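Local coordinates for DUF2666 domain-containing protein (Pyrococcus furiosus, PDB 3V68) that is a member of the DUF2666 family whose role is not established, though it probably binds double-stranded DNA, at residues A[27-30]-A[31-35]; A[42-45]-A[46-50]; A[76-79]-A[80-84]. One frame throughout, in Å; residues are numbered along the deposited sequence.

Interaction 1 (A[27-30]-A[31-35]); sequences ENIA and MFLSR
Ala30 and Ser34 meet one turn apart early in the alpha helix 26-43, and their pairing illustrates how a serine can grip its own helix backbone. The carbonyl oxygen of Ala30 is held twice by the same residue: Ser34 N donates to Ala30 O at 2.9 Å, and Ser34 OG donates to Ala30 O at 2.8 Å. The two donors arrive from opposite faces of the carbonyl plane, the hydroxyl standing 35° out of it. What brings the hydroxyl there is the first torsion of Ser34, which sets OG anti to the carbonyl carbon and beside the backbone N (chi1 -71°). A buried polar group is thereby satisfied within the helix itself. Beside these run the other i to i+4 backbone bonds, from Met31 N to Glu27 O, Phe32 N to Asn28 O and Leu33 N to Ile29 O.

Further out, Leu33 and Ser34 rest on Ile178 of helix 160-181, Phe32 on Leu6 and Phe8 of strand 5-12, and Ala30 on Phe220 of helix 219-231. The helix thus packs between sheet and helices. On the flank that carries Ile29 and Leu33, these two side chains lie side by side and point the same way, and the isoleucine touches its neighbour through its branch methyl, Ile29 CG2 lying 4.1 Å from Leu33 CD1.

Interaction 2 (A[42-45]-A[46-50]); sequences SKIP and GYLGE
Ile44 and Leu48 cross obliquely where the chain leaves helix 26-43, Ile44 CG2 standing 4.0 Å from Leu48 CD1. Leu48 turns its side chain back over the turn it has just left: Leu48 CG comes within 3.5 Å of Ile44 O, while CD1 also reaches Pro45 CA. Its CG is anti to the carbonyl carbon and beside the backbone N (chi1 -65°), a setting that carries the branched end back to the isoleucine. Tyr47 presents an edge instead of a face. The oxygens of Lys43 and Ile44 both lie near the plane of its ring, and Tyr47 CD2 comes to 3.2 Å from Lys43 O, so the ring turns its CD2 edge to the lysine carbonyl.

The backbone tightens as the alpha helix passes into a 3-10 turn. Tyr47 N donates to Ile44 O at 2.9 Å and Leu48 N to Pro45 O at 3.2 Å, each from well above the carbonyl plane. The bond from Gly46 N to Lys43 O is weak, and beside it a water bridges the backbone, donating to Ser42 O and accepting from Gly46 N.

Beyond the turn, Leu48 lies on Val100 and Val104 of helix 91-110 and on Val54 of helix 54-58. An alanine in place of Leu48 would probably leave Ile44 CG2 without its partner and open a gap against these valines. Tyr47 packs on Leu160, Ile163 and Leu167 of helix 160-181 and hydrogen-bonds through OH to His12 at the end of strand 5-12, so the turn after helix 26-43 is tied to helix 160-181 and to the sheet.

Interaction 3 (A[76-79]-A[80-84]); sequences PKVS and RQIGR
Arg80 folds back along its own helix toward Pro76, so that the carbonyl oxygen of Pro76 meets both the backbone and the head group of the same residue. Arg80 N donates to Pro76 O at 2.9 Å. The guanidinium does not bond to that oxygen. It lies with one face over it, Pro76 O being 3.8 Å above the plane of the Arg80 guanidinium and offset toward the rim, a placement in which the positive group would probably add a favourable electrostatic pull. A bend at the third torsion (chi3 40°) swings the head group back to this place.

Three more carbonyls are satisfied by amides one turn on: Lys77 O by Gln81 N at 3.0 Å, Val78 O by Ile82 N at 2.9 Å, and Ser79 O by Gly83 N at 3.0 Å. At the start of the helix the amide of Val78 is satisfied by the hydroxyl of Ser75, the residue just before Pro76.

The side chain of Gln81 slants across those of Lys77 and Val78. Gln81 OE1 rests against methyl CG2 of Val78 at 3.7 Å, with the aliphatic part of Lys77 close by; the lysine ammonium comes no nearer than 3.9 Å, from Lys77 NZ to Gln81 OE1. On the buried flank Val78 CG1 meets Ile82 CD1 at 3.8 Å, and both side chains press on Leu105 of helix 91-110, where Ile82 also touches Val98 and Ala101. The result is a short amphipathic helix, opened by a proline in its first turn, with an apolar i to i+4 pair facing a longer helix and charged or polar residues on its outer side.

How the interactions relate
All three interactions are local contacts, two within helices and one where a helix gives way to a 3-10 turn and loop, and they follow one another along the chain without overlap in the first DUF2666 region. Interaction 1 lies early in helix 26-43 and interaction 2 at its exit, with centres about 24 Å apart; both touch helix 160-181, from the second such region. Interaction 3 occupies another helix, its centre about 19 Å from that of interaction 2 and about 36 Å from that of interaction 1, which lies on the opposite side of the chain's centre. Helix 91-110 receives Pro45 and Leu48 from interaction 2 and Val78 and Ile82 from interaction 3, so these two separate contacts share one packing partner.

Interaction 1 (A[27-30]-A[31-35])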
ATOM      1  N   GLU A  27       5.205 -19.449  -6.421  1.00 15.63           N
ATOM      2  CA  GLU A  27       3.769 -19.259  -6.183  1.00 15.83           C
ATOM      3  C   GLU A  27       3.474 -18.966  -4.710  1.00 15.32           C
ATOM      4  O   GLU A  27       2.764 -18.012  -4.395  1.00 15.16           O
ATOM      5  CB  GLU A  27       2.963 -20.478  -6.648  1.00 16.59           C
ATOM      6  CG  GLU A  27       1.451 -20.281  -6.582  1.00 19.42           C
ATOM      7  CD  GLU A  27       0.659 -21.574  -6.761  1.00 22.56           C
ATOM      8  OE1 GLU A  27       1.189 -22.672  -6.482  1.00 25.06           O
ATOM      9  OE2 GLU A  27      -0.514 -21.487  -7.168  1.00 25.84           O
ATOM     10  N   ASN A  28       4.016 -19.786  -3.813  1.00 14.45           N
ATOM     11  CA  ASN A  28       3.762 -19.612  -2.386  1.00 13.97           C
ATOM     12  C   ASN A  28       4.376 -18.329  -1.835  1.00 13.28           C
ATOM     13  O   ASN A  28       3.784 -17.669  -0.982  1.00 13.04           O
ATOM     14  CB  ASN A  28       4.259 -20.823  -1.592  1.00 14.41           C
ATOM     15  CG  ASN A  28       3.428 -22.069  -1.839  1.00 15.79           C
ATOM     16  OD1 ASN A  28       2.307 -22.003  -2.354  1.00 17.81           O
ATOM     17  ND2 ASN A  28       3.981 -23.221  -1.470  1.00 17.36           N
ATOM     18  N   ILE A  29       5.559 -17.980  -2.335  1.00 12.61           N
ATOM     19  CA  ILE A  29       6.227 -16.756  -1.901  1.00 11.82           C
ATOM     20  C   ILE A  29       5.439 -15.532  -2.362  1.00 11.39           C
ATOM     21  O   ILE A  29       5.188 -14.618  -1.569  1.00 10.84           O
ATOM     22  CB  ILE A  29       7.703 -16.690  -2.358  1.00 11.86           C
ATOM     23  CG1 ILE A  29       8.500 -17.821  -1.691  1.00 12.01           C
ATOM     24  CG2 ILE A  29       8.308 -15.322  -2.019  1.00 11.11           C
ATOM     25  CD1 ILE A  29       9.885 -18.044  -2.282  1.00 11.62           C
ATOM     26  N   ALA A  30       5.024 -15.531  -3.626  1.00 11.23           N
ATOM     27  CA  ALA A  30       4.239 -14.419  -4.162  1.00 11.11           C
ATOM     28  C   ALA A  30       2.895 -14.270  -3.446  1.00 11.04           C
ATOM     29  O   ALA A  30       2.460 -13.150  -3.183  1.00 10.88           O
ATOM     30  CB  ALA A  30       4.046 -14.564  -5.671  1.00 11.19           C
ATOM     31  N   MET A  31       2.256 -15.392  -3.123  0.50 11.01           N
ATOM     32  CA  MET A  31       0.981 -15.359  -2.409  0.50 10.91           C
ATOM     33  C   MET A  31       1.140 -14.869  -0.970  0.50 10.75           C
ATOM     34  O   MET A  31       0.289 -14.134  -0.467  0.50 10.85           O
ATOM     35  CB  MET A  31       0.291 -16.724  -2.463  0.50 10.95           C
ATOM     36  CG  MET A  31      -0.255 -17.064  -3.842  0.50 11.32           C
ATOM     37  SD  MET A  31      -1.404 -15.817  -4.460  0.50 12.08           S
ATOM     38  CE  MET A  31      -2.772 -16.043  -3.324  0.50 12.70           C
ATOM     39  N   PHE A  32       2.235 -15.264  -0.323  1.00 10.52           N
ATOM     40  CA  PHE A  32       2.570 -14.773   1.014  1.00 10.12           C
ATOM     41  C   PHE A  32       2.774 -13.255   1.001  1.00  9.66           C
ATOM     42  O   PHE A  32       2.182 -12.537   1.817  1.00  9.56           O
ATOM     43  CB  PHE A  32       3.827 -15.469   1.549  1.00 10.51           C
ATOM     44  CG  PHE A  32       4.399 -14.827   2.790  1.00 11.06           C
ATOM     45  CD1 PHE A  32       3.861 -15.099   4.044  1.00 12.37           C
ATOM     46  CD2 PHE A  32       5.471 -13.942   2.700  1.00 11.58           C
ATOM     47  CE1 PHE A  32       4.394 -14.501   5.194  1.00 12.56           C
ATOM     48  CE2 PHE A  32       6.004 -13.340   3.845  1.00 12.45           C
ATOM     49  CZ  PHE A  32       5.469 -13.624   5.089  1.00 12.52           C
ATOM     50  N   LEU A  33       3.585 -12.772   0.062  1.00  9.52           N
ATOM     51  CA  LEU A  33       3.865 -11.341  -0.015  1.00  9.57           C
ATOM     52  C   LEU A  33       2.620 -10.535  -0.374  1.00  9.41           C
ATOM     53  O   LEU A  33       2.440  -9.416   0.111  1.00  9.48           O
ATOM     54  CB  LEU A  33       4.984 -11.057  -1.016  1.00  9.19           C
ATOM     55  CG  LEU A  33       6.385 -11.571  -0.668  1.00 10.14           C
ATOM     56  CD1 LEU A  33       7.298 -11.387  -1.872  1.00  9.97           C
ATOM     57  CD2 LEU A  33       6.943 -10.880   0.572  1.00 12.00           C
ATOM     58  N   SER A  34       1.770 -11.122  -1.217  1.00  9.49           N
ATOM     59  CA  SER A  34       0.482 -10.540  -1.586  1.00  9.46           C
ATOM     60  C   SER A  34      -0.385 -10.347  -0.350  1.00  9.36           C
ATOM     61  O   SER A  34      -0.922  -9.263  -0.117  1.00  9.71           O
ATOM     62  CB  SER A  34      -0.244 -11.452  -2.579  1.00  9.36           C
ATOM     63  OG  SER A  34       0.385 -11.431  -3.847  1.00 10.20           O
ATOM     64  N   ARG A  35      -0.506 -11.404   0.446  1.00  9.16           N
ATOM     65  CA  ARG A  35      -1.280 -11.356   1.680  1.00  9.49           C
ATOM     66  C   ARG A  35      -0.690 -10.391   2.712  1.00  9.31           C
ATOM     67  O   ARG A  35      -1.430  -9.656   3.371  1.00  9.68           O
ATOM     68  CB  ARG A  35      -1.482 -12.769   2.229  1.00  9.59           C
ATOM     69  CG  ARG A  35      -2.483 -13.555   1.380  1.00  9.84           C
ATOM     70  CD  ARG A  35      -2.485 -15.050   1.688  1.00 10.21           C
ATOM     71  NE  ARG A  35      -2.708 -15.372   3.100  1.00 10.36           N
ATOM     72  CZ  ARG A  35      -3.886 -15.307   3.721  1.00 10.18           C
ATOM     73  NH1 ARG A  35      -4.976 -14.918   3.072  1.00 10.33           N
ATOM     74  NH2 ARG A  35      -3.973 -15.644   5.000  1.00 12.16           N
TER

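Interaction 2 (A[42-45]-A[46-50])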
ATOM      1  N   SER A  42      -4.121  -2.553   4.978  1.00 11.92           N
ATOM      2  CA  SER A  42      -5.430  -2.406   5.618  1.00 12.83           C
ATOM      3  C   SER A  42      -5.326  -1.816   7.026  1.00 12.78           C
ATOM      4  O   SER A  42      -6.267  -1.185   7.511  1.00 13.18           O
ATOM      5  CB  SER A  42      -6.163  -3.752   5.666  1.00 12.96           C
ATOM      6  OG  SER A  42      -5.670  -4.590   6.696  1.00 16.24           O
ATOM      7  N   LYS A  43      -4.175  -2.015   7.665  1.00 12.80           N
ATOM      8  CA  LYS A  43      -3.964  -1.580   9.049  1.00 13.22           C
ATOM      9  C   LYS A  43      -3.312  -0.210   9.203  1.00 13.30           C
ATOM     10  O   LYS A  43      -3.407   0.398  10.268  1.00 13.53           O
ATOM     11  CB  LYS A  43      -3.156  -2.622   9.828  1.00 13.34           C
ATOM     12  CG  LYS A  43      -3.897  -3.926  10.092  1.00 14.08           C
ATOM     13  CD  LYS A  43      -5.056  -3.743  11.066  1.00 17.37           C
ATOM     14  CE  LYS A  43      -5.723  -5.072  11.364  1.00 18.74           C
ATOM     15  NZ  LYS A  43      -6.895  -4.904  12.267  1.00 21.80           N
ATOM     16  N   ILE A  44      -2.651   0.272   8.152  1.00 13.33           N
ATOM     17  CA  ILE A  44      -1.963   1.564   8.205  1.00 13.14           C
ATOM     18  C   ILE A  44      -2.861   2.717   8.697  1.00 13.24           C
ATOM     19  O   ILE A  44      -2.443   3.479   9.568  1.00 13.35           O
ATOM     20  CB  ILE A  44      -1.288   1.922   6.854  1.00 13.02           C
ATOM     21  CG1 ILE A  44      -0.035   1.072   6.647  1.00 13.17           C
ATOM     22  CG2 ILE A  44      -0.929   3.413   6.791  1.00 13.27           C
ATOM     23  CD1 ILE A  44       0.480   1.065   5.228  1.00 14.16           C
ATOM     24  N   PRO A  45      -4.089   2.846   8.147  1.00 13.43           N
ATOM     25  CA  PRO A  45      -4.929   3.984   8.544  1.00 13.58           C
ATOM     26  C   PRO A  45      -5.195   4.086  10.047  1.00 14.00           C
ATOM     27  O   PRO A  45      -5.276   5.196  10.578  1.00 14.54           O
ATOM     28  CB  PRO A  45      -6.233   3.729   7.783  1.00 13.55           C
ATOM     29  CG  PRO A  45      -5.793   2.989   6.574  1.00 13.76           C
ATOM     30  CD  PRO A  45      -4.744   2.054   7.089  1.00 13.33           C
ATOM     31  N   GLY A  46      -5.304   2.944  10.725  1.00 14.36           N
ATOM     32  CA  GLY A  46      -5.501   2.913  12.178  1.00 14.51           C
ATOM     33  C   GLY A  46      -4.330   3.437  12.993  1.00 14.88           C
ATOM     34  O   GLY A  46      -4.448   3.622  14.211  1.00 15.58           O
ATOM     35  N   TYR A  47      -3.203   3.674  12.327  1.00 14.51           N
ATOM     36  CA  TYR A  47      -1.993   4.169  12.978  1.00 14.34           C
ATOM     37  C   TYR A  47      -1.644   5.599  12.563  1.00 14.31           C
ATOM     38  O   TYR A  47      -0.570   6.104  12.899  1.00 14.51           O
ATOM     39  CB  TYR A  47      -0.814   3.226  12.705  1.00 14.35           C
ATOM     40  CG  TYR A  47      -0.935   1.907  13.427  1.00 14.12           C
ATOM     41  CD1 TYR A  47      -0.614   1.803  14.779  1.00 15.83           C
ATOM     42  CD2 TYR A  47      -1.381   0.770  12.762  1.00 14.60           C
ATOM     43  CE1 TYR A  47      -0.739   0.596  15.453  1.00 16.29           C
ATOM     44  CE2 TYR A  47      -1.507  -0.441  13.422  1.00 15.54           C
ATOM     45  CZ  TYR A  47      -1.185  -0.521  14.765  1.00 17.36           C
ATOM     46  OH  TYR A  47      -1.310  -1.724  15.414  1.00 18.12           O
ATOM     47  N   LEU A  48      -2.555   6.246  11.836  1.00 14.09           N
ATOM     48  CA  LEU A  48      -2.316   7.606  11.335  1.00 14.48           C
ATOM     49  C   LEU A  48      -3.045   8.687  12.134  1.00 14.75           C
ATOM     50  O   LEU A  48      -2.894   9.876  11.848  1.00 14.64           O
ATOM     51  CB  LEU A  48      -2.696   7.703   9.853  1.00 14.30           C
ATOM     52  CG  LEU A  48      -1.887   6.875   8.845  1.00 13.63           C
ATOM     53  CD1 LEU A  48      -2.529   6.974   7.466  1.00 14.00           C
ATOM     54  CD2 LEU A  48      -0.432   7.311   8.788  1.00 13.98           C
ATOM     55  N   GLY A  49      -3.809   8.265  13.140  1.00 15.52           N
ATOM     56  CA  GLY A  49      -4.723   9.141  13.879  1.00 16.58           C
ATOM     57  C   GLY A  49      -4.139  10.316  14.649  1.00 17.34           C
ATOM     58  O   GLY A  49      -4.862  11.268  14.965  1.00 17.95           O
ATOM     59  N   GLU A  50      -2.844  10.256  14.959  1.00 17.83           N
ATOM     60  CA  GLU A  50      -2.155  11.358  15.641  1.00 18.29           C
ATOM     61  C   GLU A  50      -2.042  12.587  14.734  1.00 18.25           C
ATOM     62  O   GLU A  50      -2.017  13.722  15.221  1.00 18.60           O
ATOM     63  CB  GLU A  50      -0.753  10.929  16.113  1.00 18.62           C
ATOM     64  CG  GLU A  50      -0.730   9.785  17.139  1.00 20.22           C
ATOM     65  CD  GLU A  50       0.583   8.992  17.162  1.00 21.57           C
ATOM     66  OE1 GLU A  50       1.326   8.983  16.151  1.00 20.80           O
ATOM     67  OE2 GLU A  50       0.869   8.353  18.199  1.00 23.22           O
TER
HETATM   68  O   HOH W   1      -6.714   0.646   9.604  1.00 20.37           O

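Interaction 3 (A[76-79]-A[80-84])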
ATOM      1  N   PRO A  76      -8.766  19.621  -7.219  1.00 19.45           N
ATOM      2  CA  PRO A  76      -8.427  20.585  -6.167  1.00 19.68           C
ATOM      3  C   PRO A  76      -9.389  20.513  -4.972  1.00 19.71           C
ATOM      4  O   PRO A  76      -8.957  20.659  -3.824  1.00 19.83           O
ATOM      5  CB  PRO A  76      -8.561  21.937  -6.879  1.00 19.78           C
ATOM      6  CG  PRO A  76      -8.326  21.631  -8.306  1.00 20.13           C
ATOM      7  CD  PRO A  76      -8.931  20.276  -8.529  1.00 19.73           C
ATOM      8  N   LYS A  77     -10.673  20.281  -5.248  1.00 19.63           N
ATOM      9  CA  LYS A  77     -11.698  20.142  -4.212  1.00 19.90           C
ATOM     10  C   LYS A  77     -11.335  19.047  -3.207  1.00 19.17           C
ATOM     11  O   LYS A  77     -11.378  19.265  -1.996  1.00 19.32           O
ATOM     12  CB  LYS A  77     -13.066  19.862  -4.845  1.00 20.37           C
ATOM     13  CG  LYS A  77     -14.174  19.485  -3.868  1.00 22.25           C
ATOM     14  CD  LYS A  77     -15.480  19.220  -4.610  1.00 25.56           C
ATOM     15  CE  LYS A  77     -16.468  18.432  -3.762  1.00 26.71           C
ATOM     16  NZ  LYS A  77     -16.935  19.168  -2.556  1.00 28.82           N
ATOM     17  N   VAL A  78     -10.970  17.872  -3.715  1.00 18.36           N
ATOM     18  CA  VAL A  78     -10.637  16.747  -2.840  1.00 17.90           C
ATOM     19  C   VAL A  78      -9.310  16.981  -2.120  1.00 17.65           C
ATOM     20  O   VAL A  78      -9.180  16.643  -0.945  1.00 17.27           O
ATOM     21  CB  VAL A  78     -10.683  15.395  -3.594  1.00 17.76           C
ATOM     22  CG1 VAL A  78     -10.014  14.274  -2.796  1.00 17.59           C
ATOM     23  CG2 VAL A  78     -12.128  15.030  -3.895  1.00 17.82           C
ATOM     24  N   SER A  79      -8.343  17.585  -2.807  1.00 17.46           N
ATOM     25  CA  SER A  79      -7.069  17.927  -2.178  1.00 18.03           C
ATOM     26  C   SER A  79      -7.279  18.870  -0.991  1.00 17.96           C
ATOM     27  O   SER A  79      -6.654  18.708   0.057  1.00 17.68           O
ATOM     28  CB  SER A  79      -6.096  18.540  -3.185  1.00 17.96           C
ATOM     29  OG  SER A  79      -4.832  18.759  -2.582  1.00 20.27           O
ATOM     30  N   ARG A  80      -8.176  19.840  -1.163  1.00 18.25           N
ATOM     31  CA  ARG A  80      -8.542  20.766  -0.088  1.00 18.81           C
ATOM     32  C   ARG A  80      -9.236  20.035   1.068  1.00 18.37           C
ATOM     33  O   ARG A  80      -8.940  20.294   2.242  1.00 18.08           O
ATOM     34  CB  ARG A  80      -9.418  21.891  -0.650  1.00 19.24           C
ATOM     35  CG  ARG A  80      -9.786  23.004   0.333  1.00 22.22           C
ATOM     36  CD  ARG A  80     -10.171  24.305  -0.387  1.00 26.65           C
ATOM     37  NE  ARG A  80     -10.982  24.095  -1.592  1.00 30.17           N
ATOM     38  CZ  ARG A  80     -10.524  24.172  -2.842  1.00 31.60           C
ATOM     39  NH1 ARG A  80      -9.247  24.460  -3.080  1.00 32.77           N
ATOM     40  NH2 ARG A  80     -11.343  23.958  -3.864  1.00 32.79           N
ATOM     41  N   GLN A  81     -10.146  19.120   0.731  1.00 18.06           N
ATOM     42  CA  GLN A  81     -10.822  18.280   1.730  1.00 18.04           C
ATOM     43  C   GLN A  81      -9.827  17.470   2.555  1.00 17.35           C
ATOM     44  O   GLN A  81      -9.948  17.390   3.777  1.00 17.50           O
ATOM     45  CB  GLN A  81     -11.827  17.326   1.071  1.00 18.49           C
ATOM     46  CG  GLN A  81     -13.101  17.971   0.548  1.00 21.51           C
ATOM     47  CD  GLN A  81     -14.055  16.953  -0.055  1.00 24.19           C
ATOM     48  OE1 GLN A  81     -14.090  16.768  -1.270  1.00 26.69           O
ATOM     49  NE2 GLN A  81     -14.821  16.273   0.797  1.00 26.21           N
ATOM     50  N   ILE A  82      -8.847  16.872   1.880  1.00 16.48           N
ATOM     51  CA  ILE A  82      -7.821  16.081   2.552  1.00 15.65           C
ATOM     52  C   ILE A  82      -6.955  16.959   3.460  1.00 15.51           C
ATOM     53  O   ILE A  82      -6.671  16.586   4.599  1.00 15.23           O
ATOM     54  CB  ILE A  82      -6.945  15.299   1.536  1.00 15.46           C
ATOM     55  CG1 ILE A  82      -7.800  14.271   0.786  1.00 15.61           C
ATOM     56  CG2 ILE A  82      -5.771  14.610   2.236  1.00 15.18           C
ATOM     57  CD1 ILE A  82      -7.118  13.643  -0.426  1.00 16.29           C
ATOM     58  N   GLY A  83      -6.549  18.122   2.952  1.00 15.59           N
ATOM     59  CA  GLY A  83      -5.734  19.069   3.710  1.00 15.76           C
ATOM     60  C   GLY A  83      -6.376  19.455   5.028  1.00 16.01           C
ATOM     61  O   GLY A  83      -5.700  19.567   6.051  1.00 15.95           O
ATOM     62  N   ARG A  84      -7.692  19.628   5.000  1.00 16.11           N
ATOM     63  CA  ARG A  84      -8.451  19.991   6.200  1.00 16.54           C
ATOM     64  C   ARG A  84      -8.475  18.902   7.267  1.00 16.49           C
ATOM     65  O   ARG A  84      -8.797  19.162   8.428  1.00 16.81           O
ATOM     66  CB  ARG A  84      -9.866  20.421   5.820  1.00 16.94           C
ATOM     67  CG  ARG A  84      -9.871  21.806   5.247  1.00 18.64           C
ATOM     68  CD  ARG A  84     -11.199  22.227   4.694  1.00 20.59           C
ATOM     69  NE  ARG A  84     -11.145  23.655   4.403  1.00 23.05           N
ATOM     70  CZ  ARG A  84     -11.977  24.301   3.597  1.00 23.36           C
ATOM     71  NH1 ARG A  84     -12.952  23.657   2.974  1.00 23.79           N
ATOM     72  NH2 ARG A  84     -11.824  25.605   3.416  1.00 24.30           N
TER